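Local coordinates for Non-structural protein 3 (Porcine deltacoronavirus, PDB 6LN0) that carries a macro domain and a papain-like protease domain with a zinc site, and probably cleaves the viral polyprotein and binds ADP-ribose, at residues W242-T247 / M251-K256. Numbering follows the deposited sequence.
Sequences WVVSRT and MHLKQK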
loop_
_atom_site.group_PDB
_atom_site.type_symbol
_atom_site.label_atom_id
_atom_site.label_comp_id
_atom_site.label_asym_id
_atom_site.label_seq_id
_atom_site.Cartn_x
_atom_site.Cartn_y
_atom_site.Cartn_z
ATOM N N TRP A 242 -20.784 2.550 16.940
ATOM C CA TRP A 242 -22.175 2.938 16.745
ATOM C C TRP A 242 -23.045 2.285 17.803
ATOM O O TRP A 242 -22.647 1.318 18.457
ATOM C CB TRP A 242 -22.733 2.512 15.386
ATOM C CG TRP A 242 -21.925 2.828 14.181
ATOM C CD1 TRP A 242 -21.110 1.969 13.504
ATOM C CD2 TRP A 242 -21.892 4.070 13.457
ATOM N NE1 TRP A 242 -20.561 2.603 12.420
ATOM C CE2 TRP A 242 -21.022 3.892 12.369
ATOM C CE3 TRP A 242 -22.504 5.309 13.629
ATOM C CZ2 TRP A 242 -20.744 4.909 11.458
ATOM C CZ3 TRP A 242 -22.224 6.320 12.724
ATOM C CH2 TRP A 242 -21.357 6.113 11.652
ATOM N N VAL A 243 -24.270 2.790 17.930
ATOM C CA VAL A 243 -25.287 2.167 18.769
ATOM C C VAL A 243 -26.466 1.768 17.886
ATOM O O VAL A 243 -26.991 2.594 17.125
ATOM C CB VAL A 243 -25.720 3.114 19.906
ATOM C CG1 VAL A 243 -27.145 2.795 20.395
ATOM C CG2 VAL A 243 -24.685 3.086 21.054
ATOM N N VAL A 244 -26.865 0.499 17.968
ATOM C CA VAL A 244 -28.082 0.035 17.315
ATOM C C VAL A 244 -29.061 -0.427 18.387
ATOM O O VAL A 244 -28.680 -0.747 19.516
ATOM C CB VAL A 244 -27.831 -1.084 16.283
ATOM C CG1 VAL A 244 -27.402 -0.479 14.960
ATOM C CG2 VAL A 244 -26.810 -2.073 16.812
ATOM N N SER A 245 -30.334 -0.505 18.000
ATOM C CA SER A 245 -31.433 -0.467 18.963
ATOM C C SER A 245 -32.692 -1.023 18.313
ATOM O O SER A 245 -33.108 -0.507 17.272
ATOM C CB SER A 245 -31.650 0.980 19.414
ATOM O OG SER A 245 -32.716 1.076 20.320
ATOM N N ARG A 246 -33.297 -2.059 18.916
ATOM C CA ARG A 246 -34.605 -2.538 18.464
ATOM C C ARG A 246 -35.672 -1.482 18.738
ATOM O O ARG A 246 -35.810 -1.006 19.865
ATOM C CB ARG A 246 -34.992 -3.852 19.157
ATOM C CG ARG A 246 -33.973 -5.005 19.060
ATOM C CD ARG A 246 -34.052 -5.805 17.739
ATOM N NE ARG A 246 -35.425 -6.068 17.305
ATOM C CZ ARG A 246 -35.788 -6.330 16.047
ATOM N NH1 ARG A 246 -34.882 -6.374 15.072
ATOM N NH2 ARG A 246 -37.068 -6.546 15.760
ATOM N N THR A 247 -36.425 -1.107 17.705
ATOM C CA THR A 247 -37.422 -0.044 17.806
ATOM C C THR A 247 -38.381 -0.197 16.639
ATOM O O THR A 247 -37.934 -0.392 15.505
ATOM C CB THR A 247 -36.779 1.356 17.758
ATOM O OG1 THR A 247 -35.507 1.334 18.408
ATOM C CG2 THR A 247 -37.653 2.384 18.445
ATOM N N MET A 251 -34.297 -3.177 13.823
ATOM C CA MET A 251 -33.054 -2.748 14.472
ATOM C C MET A 251 -32.610 -1.422 13.851
ATOM O O MET A 251 -32.296 -1.361 12.661
ATOM C CB MET A 251 -31.986 -3.831 14.343
ATOM C CG MET A 251 -30.708 -3.540 15.129
ATOM S SD MET A 251 -30.845 -3.764 16.925
ATOM C CE MET A 251 -30.676 -5.535 17.073
ATOM N N HIS A 252 -32.621 -0.357 14.643
ATOM C CA HIS A 252 -32.394 1.003 14.174
ATOM C C HIS A 252 -30.977 1.451 14.491
ATOM O O HIS A 252 -30.400 1.078 15.515
ATOM C CB HIS A 252 -33.378 1.980 14.830
ATOM C CG HIS A 252 -33.100 3.423 14.527
ATOM N ND1 HIS A 252 -33.337 3.983 13.289
ATOM C CD2 HIS A 252 -32.615 4.424 15.300
ATOM C CE1 HIS A 252 -33.003 5.262 13.308
ATOM N NE2 HIS A 252 -32.556 5.555 14.516
ATOM N N LEU A 253 -30.436 2.298 13.632
ATOM C CA LEU A 253 -29.086 2.805 13.811
ATOM C C LEU A 253 -29.202 4.197 14.405
ATOM O O LEU A 253 -29.558 5.144 13.697
ATOM C CB LEU A 253 -28.316 2.816 12.493
ATOM C CG LEU A 253 -26.879 3.338 12.544
ATOM C CD1 LEU A 253 -25.930 2.301 13.120
ATOM C CD2 LEU A 253 -26.415 3.757 11.174
ATOM N N LYS A 254 -28.873 4.311 15.700
ATOM C CA LYS A 254 -29.024 5.555 16.455
ATOM C C LYS A 254 -28.372 6.723 15.725
ATOM O O LYS A 254 -27.264 6.607 15.199
ATOM C CB LYS A 254 -28.416 5.396 17.860
ATOM C CG LYS A 254 -28.509 6.644 18.759
ATOM C CD LYS A 254 -28.254 6.331 20.254
ATOM C CE LYS A 254 -29.479 5.709 20.948
ATOM N NZ LYS A 254 -29.416 5.705 22.450
ATOM N N GLN A 255 -29.085 7.848 15.685
ATOM C CA GLN A 255 -28.623 9.018 14.946
ATOM C C GLN A 255 -27.281 9.505 15.496
ATOM O O GLN A 255 -27.074 9.580 16.713
ATOM C CB GLN A 255 -29.689 10.120 15.017
ATOM C CG GLN A 255 -29.249 11.518 14.602
ATOM C CD GLN A 255 -28.821 11.608 13.146
ATOM O OE1 GLN A 255 -29.597 11.297 12.236
ATOM N NE2 GLN A 255 -27.571 12.046 12.915
ATOM N N LYS A 256 -26.358 9.823 14.587
ATOM C CA LYS A 256 -24.992 10.182 14.957
ATOM C C LYS A 256 -24.167 10.525 13.728
ATOM O O LYS A 256 -24.203 9.791 12.734
ATOM C CB LYS A 256 -24.313 9.036 15.706
ATOM C CG LYS A 256 -22.838 9.262 15.988
ATOM C CD LYS A 256 -22.392 8.400 17.144
ATOM C CE LYS A 256 -20.936 8.031 17.020
ATOM N NZ LYS A 256 -20.483 7.182 18.168
#
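L253 pushes its CD1 methyl into the hollow between W242 and V244, 3.6 Å from V244 CG1 and 3.9 Å from W242 CB. A chi1 of 180° carries the leucine CG out from the backbone, and the turn at chi2 then places CD1 in that hollow. V244, R246, M251 and L253 share one face of a short antiparallel hairpin; S245 and H252 take the other, as the alternation of bridge pairs requires. The methionine folds back at chi2 and chi3 to cross the R246 side chain at roughly a right angle: its CE lies 3.5 Å from R246 CD, while its CG rests on V244 CB at 4.0 Å. Outside this run, K254 lies alongside V243, its CD 3.7 Å from V243 CG1, so the aliphatic shaft of the lysine flanks the valine.

Backbone bonding fixes the register. H252 N gives S245 O a nearly straight bond (2.7 Å, 172°); the return bond from S245 N to H252 O is weak, at 125°. Beyond the bridged pairs, K254 N hydrogen-bonds V243 O at 2.9 Å.

The hairpin lies within the papain-like protease family region. On its L253 face, V244 and L253 meet Y287 of helix 278-287, and L253 joins W242 against V296 of helix 293-302. On the other face, H252 hydrogen-bonds N267 of helix 260-270 through ND1; that helix also touches L253.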